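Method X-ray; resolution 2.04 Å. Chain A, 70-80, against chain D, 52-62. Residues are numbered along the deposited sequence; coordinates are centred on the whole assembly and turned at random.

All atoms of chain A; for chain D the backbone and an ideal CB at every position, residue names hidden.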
ATOM      1  N   GLY A  70       2.870  -0.569  -5.730  1.00 25.65           N
ATOM      2  CA  GLY A  70       3.777  -1.608  -5.273  1.00 25.08           C
ATOM      3  C   GLY A  70       3.086  -2.649  -4.416  1.00 27.36           C
ATOM      4  O   GLY A  70       3.319  -3.846  -4.569  1.00 25.54           O
ATOM      5  N   LEU A  71       2.223  -2.203  -3.507  1.00 25.86           N
ATOM      6  CA  LEU A  71       1.506  -3.142  -2.646  1.00 29.44           C
ATOM      7  C   LEU A  71       0.479  -3.961  -3.416  1.00 26.24           C
ATOM      8  O   LEU A  71       0.320  -5.160  -3.177  1.00 27.14           O
ATOM      9  CB  LEU A  71       0.850  -2.421  -1.469  1.00 27.47           C
ATOM     10  CG  LEU A  71       1.869  -1.800  -0.516  1.00 28.22           C
ATOM     11  CD1 LEU A  71       1.168  -1.124   0.649  1.00 35.45           C
ATOM     12  CD2 LEU A  71       2.842  -2.862  -0.024  1.00 31.73           C
ATOM     13  N   ILE A  72      -0.221  -3.315  -4.340  1.00 24.40           N
ATOM     14  CA  ILE A  72      -1.173  -4.023  -5.182  1.00 23.23           C
ATOM     15  C   ILE A  72      -0.450  -5.117  -5.969  1.00 23.37           C
ATOM     16  O   ILE A  72      -0.946  -6.235  -6.100  1.00 25.76           O
ATOM     17  CB  ILE A  72      -1.914  -3.058  -6.138  1.00 22.26           C
ATOM     18  CG1 ILE A  72      -2.729  -2.037  -5.334  1.00 22.50           C
ATOM     19  CG2 ILE A  72      -2.821  -3.828  -7.096  1.00 22.84           C
ATOM     20  CD1 ILE A  72      -3.516  -1.048  -6.200  1.00 20.18           C
ATOM     21  N   GLY A  73       0.731  -4.786  -6.482  1.00 23.10           N
ATOM     22  CA  GLY A  73       1.545  -5.727  -7.228  1.00 27.22           C
ATOM     23  C   GLY A  73       1.952  -6.933  -6.405  1.00 29.83           C
ATOM     24  O   GLY A  73       1.938  -8.059  -6.898  1.00 24.75           O
ATOM     25  N   GLU A  74       2.321  -6.701  -5.147  1.00 29.74           N
ATOM     26  CA  GLU A  74       2.670  -7.799  -4.251  1.00 26.85           C
ATOM     27  C   GLU A  74       1.466  -8.707  -4.046  1.00 23.09           C
ATOM     28  O   GLU A  74       1.591  -9.931  -4.066  1.00 23.01           O
ATOM     29  CB  GLU A  74       3.170  -7.278  -2.902  1.00 28.86           C
ATOM     30  CG  GLU A  74       4.520  -6.589  -2.963  1.00 38.36           C
ATOM     31  CD  GLU A  74       5.008  -6.140  -1.596  1.00 47.11           C
ATOM     32  OE1 GLU A  74       4.747  -6.851  -0.602  1.00 48.41           O
ATOM     33  OE2 GLU A  74       5.648  -5.070  -1.519  1.00 50.44           O
ATOM     34  N   ALA A  75       0.302  -8.092  -3.858  1.00 19.31           N
ATOM     35  CA  ALA A  75      -0.950  -8.817  -3.661  1.00 19.08           C
ATOM     36  C   ALA A  75      -1.319  -9.639  -4.890  1.00 23.34           C
ATOM     37  O   ALA A  75      -1.850 -10.740  -4.770  1.00 24.05           O
ATOM     38  CB  ALA A  75      -2.088  -7.839  -3.319  1.00 14.98           C
ATOM     39  N   VAL A  76      -1.064  -9.087  -6.072  1.00 25.52           N
ATOM     40  CA  VAL A  76      -1.307  -9.824  -7.302  1.00 24.81           C
ATOM     41  C   VAL A  76      -0.437 -11.074  -7.337  1.00 22.70           C
ATOM     42  O   VAL A  76      -0.908 -12.155  -7.668  1.00 19.81           O
ATOM     43  CB  VAL A  76      -1.051  -8.969  -8.557  1.00 20.60           C
ATOM     44  CG1 VAL A  76      -0.993  -9.859  -9.799  1.00 24.67           C
ATOM     45  CG2 VAL A  76      -2.142  -7.902  -8.703  1.00 20.03           C
ATOM     46  N   ARG A  77       0.836 -10.924  -6.990  1.00 23.61           N
ATOM     47  CA  ARG A  77       1.744 -12.066  -6.970  1.00 25.42           C
ATOM     48  C   ARG A  77       1.359 -13.095  -5.897  1.00 24.55           C
ATOM     49  O   ARG A  77       1.466 -14.300  -6.117  1.00 22.21           O
ATOM     50  CB  ARG A  77       3.194 -11.603  -6.809  1.00 29.60           C
ATOM     51  CG  ARG A  77       3.721 -10.862  -8.036  1.00 40.82           C
ATOM     52  CD  ARG A  77       5.216 -10.586  -7.946  1.00 45.86           C
ATOM     53  NE  ARG A  77       5.530  -9.604  -6.912  1.00 48.84           N
ATOM     54  CZ  ARG A  77       5.560  -8.289  -7.112  1.00 44.95           C
ATOM     55  NH1 ARG A  77       5.293  -7.792  -8.314  1.00 42.53           N
ATOM     56  NH2 ARG A  77       5.858  -7.470  -6.111  1.00 37.10           N
ATOM     57  N   ALA A  78       0.899 -12.614  -4.749  1.00 19.42           N
ATOM     58  CA  ALA A  78       0.440 -13.494  -3.677  1.00 27.59           C
ATOM     59  C   ALA A  78      -0.711 -14.391  -4.137  1.00 25.96           C
ATOM     60  O   ALA A  78      -0.880 -15.503  -3.642  1.00 24.79           O
ATOM     61  CB  ALA A  78       0.026 -12.675  -2.461  1.00 29.92           C
ATOM     62  N   LEU A  79      -1.499 -13.905  -5.091  1.00 23.30           N
ATOM     63  CA  LEU A  79      -2.640 -14.661  -5.596  1.00 20.33           C
ATOM     64  C   LEU A  79      -2.269 -15.734  -6.629  1.00 23.12           C
ATOM     65  O   LEU A  79      -3.075 -16.620  -6.918  1.00 24.96           O
ATOM     66  CB  LEU A  79      -3.690 -13.710  -6.181  1.00 22.98           C
ATOM     67  CG  LEU A  79      -4.318 -12.753  -5.170  1.00 20.24           C
ATOM     68  CD1 LEU A  79      -5.442 -11.963  -5.815  1.00 22.09           C
ATOM     69  CD2 LEU A  79      -4.828 -13.530  -3.961  1.00 20.86           C
ATOM     70  N   ASN A  80      -1.057 -15.659  -7.175  1.00 24.61           N
ATOM     71  CA  ASN A  80      -0.624 -16.596  -8.218  1.00 26.66           C
ATOM     72  C   ASN A  80      -0.930 -18.064  -7.919  1.00 24.36           C
ATOM     73  O   ASN A  80      -1.540 -18.757  -8.734  1.00 21.09           O
ATOM     74  CB  ASN A  80       0.876 -16.446  -8.512  1.00 28.28           C
ATOM     75  CG  ASN A  80       1.174 -15.327  -9.495  1.00 34.25           C
ATOM     76  OD1 ASN A  80       2.267 -14.755  -9.488  1.00 37.24           O
ATOM     77  ND2 ASN A  80       0.204 -15.007 -10.345  1.00 31.70           N
TER
ATOM     78  N   UNK D  52      -4.521 -19.956   1.669  1.00 25.94           N
ATOM     79  CA  UNK D  52      -3.357 -19.163   2.061  1.00 29.15           C
ATOM     80  C   UNK D  52      -3.105 -17.992   1.107  1.00 25.36           C
ATOM     81  O   UNK D  52      -2.629 -16.938   1.517  1.00 28.25           O
ATOM     82  CB  UNK D  52      -2.116 -20.056   2.122  1.00 29.15           C
ATOM     83  N   UNK D  53      -3.413 -18.191  -0.169  1.00 26.26           N
ATOM     84  CA  UNK D  53      -3.237 -17.147  -1.164  1.00 24.05           C
ATOM     85  C   UNK D  53      -4.236 -16.011  -0.930  1.00 27.58           C
ATOM     86  O   UNK D  53      -3.868 -14.832  -0.917  1.00 26.30           O
ATOM     87  CB  UNK D  53      -3.397 -17.721  -2.573  1.00 24.05           C
ATOM     88  N   UNK D  54      -5.500 -16.370  -0.736  1.00 23.35           N
ATOM     89  CA  UNK D  54      -6.531 -15.372  -0.477  1.00 30.51           C
ATOM     90  C   UNK D  54      -6.197 -14.551   0.769  1.00 32.33           C
ATOM     91  O   UNK D  54      -6.328 -13.326   0.766  1.00 32.49           O
ATOM     92  CB  UNK D  54      -7.895 -16.046  -0.316  1.00 30.51           C
ATOM     93  N   UNK D  55      -5.749 -15.226   1.823  1.00 33.18           N
ATOM     94  CA  UNK D  55      -5.393 -14.550   3.070  1.00 30.83           C
ATOM     95  C   UNK D  55      -4.184 -13.638   2.888  1.00 28.33           C
ATOM     96  O   UNK D  55      -4.128 -12.551   3.454  1.00 23.79           O
ATOM     97  CB  UNK D  55      -5.109 -15.578   4.167  1.00 30.83           C
ATOM     98  N   UNK D  56      -3.215 -14.083   2.098  1.00 32.22           N
ATOM     99  CA  UNK D  56      -2.056 -13.265   1.802  1.00 33.11           C
ATOM    100  C   UNK D  56      -2.436 -11.986   1.074  1.00 31.32           C
ATOM    101  O   UNK D  56      -1.875 -10.921   1.335  1.00 31.60           O
ATOM    102  CB  UNK D  56      -1.050 -14.062   0.969  1.00 33.11           C
ATOM    103  N   UNK D  57      -3.393 -12.088   0.158  1.00 29.42           N
ATOM    104  CA  UNK D  57      -3.864 -10.926  -0.575  1.00 33.77           C
ATOM    105  C   UNK D  57      -4.614  -9.963   0.325  1.00 34.73           C
ATOM    106  O   UNK D  57      -4.483  -8.744   0.202  1.00 37.88           O
ATOM    107  CB  UNK D  57      -4.759 -11.360  -1.737  1.00 33.77           C
ATOM    108  N   UNK D  58      -5.402 -10.513   1.244  1.00 29.96           N
ATOM    109  CA  UNK D  58      -6.158  -9.686   2.176  1.00 34.50           C
ATOM    110  C   UNK D  58      -5.238  -8.841   3.050  1.00 32.55           C
ATOM    111  O   UNK D  58      -5.545  -7.688   3.347  1.00 28.79           O
ATOM    112  CB  UNK D  58      -7.053 -10.563   3.054  1.00 34.50           C
ATOM    113  N   UNK D  59      -4.110  -9.419   3.454  1.00 30.25           N
ATOM    114  CA  UNK D  59      -3.152  -8.720   4.305  1.00 33.97           C
ATOM    115  C   UNK D  59      -2.527  -7.522   3.602  1.00 30.88           C
ATOM    116  O   UNK D  59      -2.417  -6.439   4.180  1.00 32.92           O
ATOM    117  CB  UNK D  59      -2.054  -9.683   4.759  1.00 33.97           C
ATOM    118  N   UNK D  60      -2.118  -7.727   2.355  1.00 30.71           N
ATOM    119  CA  UNK D  60      -1.488  -6.682   1.551  1.00 32.23           C
ATOM    120  C   UNK D  60      -2.462  -5.593   1.091  1.00 33.46           C
ATOM    121  O   UNK D  60      -2.073  -4.435   0.910  1.00 32.07           O
ATOM    122  CB  UNK D  60      -0.821  -7.314   0.328  1.00 32.23           C
ATOM    123  N   UNK D  61      -3.723  -5.959   0.902  1.00 28.06           N
ATOM    124  CA  UNK D  61      -4.705  -5.021   0.363  1.00 30.07           C
ATOM    125  C   UNK D  61      -5.429  -4.226   1.441  1.00 34.19           C
ATOM    126  O   UNK D  61      -5.831  -3.088   1.205  1.00 30.31           O
ATOM    127  CB  UNK D  61      -5.731  -5.777  -0.484  1.00 30.07           C
ATOM    128  N   UNK D  62      -5.595  -4.823   2.616  1.00 37.47           N
ATOM    129  CA  UNK D  62      -6.573  -4.318   3.567  1.00 40.68           C
ATOM    130  C   UNK D  62      -6.162  -4.416   5.037  1.00 42.88           C
ATOM    131  O   UNK D  62      -6.249  -3.432   5.769  1.00 45.30           O
ATOM    132  CB  UNK D  62      -7.889  -5.073   3.370  1.00 40.68           C
TER

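The two helices run antiparallel, at 174° between their N-to-C directions, and their axes approach to 8.0 Å. The register is set by CA atoms: that of position 57 lies 4.7 Å from Ala A75 CA, and that of position 53 lies 5.1 Å from Leu A79 CA. Such close backbones favour small residues where the CA atoms come nearest, at positions 57 and 53.

Position 52 has a sideways CA-to-CB bond and nothing of chain A within 5.5 Å of its ideal CB. Many side chains would suit; it is Gln D52, whose end leads away.

Position 53 points toward chain A, its ideal CB 3.5 Å from Ala A78 O and 4.4 Å from Leu A79 CA. With a carbonyl so near, a small residue fits most simply. It is Ala D53; its methyl CB packs 3.5 Å from Ala A78 O, and its own O lies 3.4 Å from Leu A79 CD2.

Positions 54 and 55 point away, so chain A constrains them little. They are Ala D54, whose CA is 4.3 Å from Leu A79 CD2, and Ala D55.

Position 56 points toward Ala A78 CB, 3.9 Å from the ideal CB. Room remains for a methyl, so glycine, alanine or serine would serve. The residue is Gly D56, and its C lies 4.4 Å from Ala A78 CB.

Position 57 is stricter. Its ideal CB would stand 3.1 Å from Leu A79 CD2, a tight approach, whereas phi/psi of -68/-39 is ordinary helix; contact, rather than backbone strain, argues for glycine. Gly D57 lets Leu A79 CD2 come within 4.4 Å of its CA.

Position 58 points away, and position 59 is out of reach; neither is specified by chain A. They are Val D58 and Glu D59.

Position 60 points toward a hollow formed by Leu A71, Glu A74, Ala A75 and Ala A78. Its ideal CB is 3.9 Å from Ala A75 CB and 4.3 Å from Leu A71 O, so a branched aliphatic or methionine would suit. Leu D60 is the knob in this hole and has 103 Å² covered, the largest area in either stretch. Its CD1 reaches 3.6 Å from Ala A75 N and 4.2 Å from Ala A78 CB, while CD2 lies 3.5 Å from Glu A74 OE1.

Position 61 starts sideways, its ideal CB 5.1 Å from Ala A75 CB, leaving space for a longer apolar chain. Leu D61 turns its end inward, placing CD2 3.6 Å from Ala A75 CB.

Position 62 is out of reach, leaving its identity open; it is Ser D62. No hydrogen bonds cross, so packing alone joins these stretches.

Chain D (52-62) QAAAGGVELLS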
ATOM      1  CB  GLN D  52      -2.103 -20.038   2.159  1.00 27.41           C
ATOM      2  CG  GLN D  52      -2.150 -21.038   3.296  1.00 41.61           C
ATOM      3  CD  GLN D  52      -0.770 -21.406   3.802  1.00 55.46           C
ATOM      4  OE1 GLN D  52      -0.448 -21.187   4.971  1.00 61.60           O
ATOM      5  NE2 GLN D  52       0.054 -21.965   2.923  1.00 56.75           N
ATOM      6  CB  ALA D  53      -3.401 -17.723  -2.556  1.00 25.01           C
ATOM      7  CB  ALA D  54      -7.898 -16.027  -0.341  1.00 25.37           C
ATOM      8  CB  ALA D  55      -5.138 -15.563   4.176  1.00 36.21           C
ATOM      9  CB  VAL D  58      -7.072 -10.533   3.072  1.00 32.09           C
ATOM     10  CG1 VAL D  58      -7.728  -9.652   4.134  1.00 29.11           C
ATOM     11  CG2 VAL D  58      -8.122 -11.244   2.221  1.00 29.44           C
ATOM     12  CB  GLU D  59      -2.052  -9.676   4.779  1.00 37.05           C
ATOM     13  CG  GLU D  59      -2.461 -10.551   5.942  1.00 43.61           C
ATOM     14  CD  GLU D  59      -2.768  -9.749   7.192  1.00 46.89           C
ATOM     15  OE1 GLU D  59      -1.878  -9.000   7.656  1.00 43.98           O
ATOM     16  OE2 GLU D  59      -3.901  -9.867   7.709  1.00 52.36           O
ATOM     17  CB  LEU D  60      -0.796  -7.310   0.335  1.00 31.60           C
ATOM     18  CG  LEU D  60       0.451  -8.132   0.672  1.00 36.24           C
ATOM     19  CD1 LEU D  60       0.795  -9.133  -0.428  1.00 35.09           C
ATOM     20  CD2 LEU D  60       1.634  -7.214   0.967  1.00 33.15           C
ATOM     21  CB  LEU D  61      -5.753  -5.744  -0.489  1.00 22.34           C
ATOM     22  CG  LEU D  61      -5.360  -6.393  -1.816  1.00 24.45           C
ATOM     23  CD1 LEU D  61      -6.601  -6.956  -2.498  1.00 26.83           C
ATOM     24  CD2 LEU D  61      -4.635  -5.421  -2.742  1.00 19.82           C
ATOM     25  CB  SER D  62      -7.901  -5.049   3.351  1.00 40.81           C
ATOM     26  OG  SER D  62      -9.005  -4.221   3.655  1.00 46.07           O
TER
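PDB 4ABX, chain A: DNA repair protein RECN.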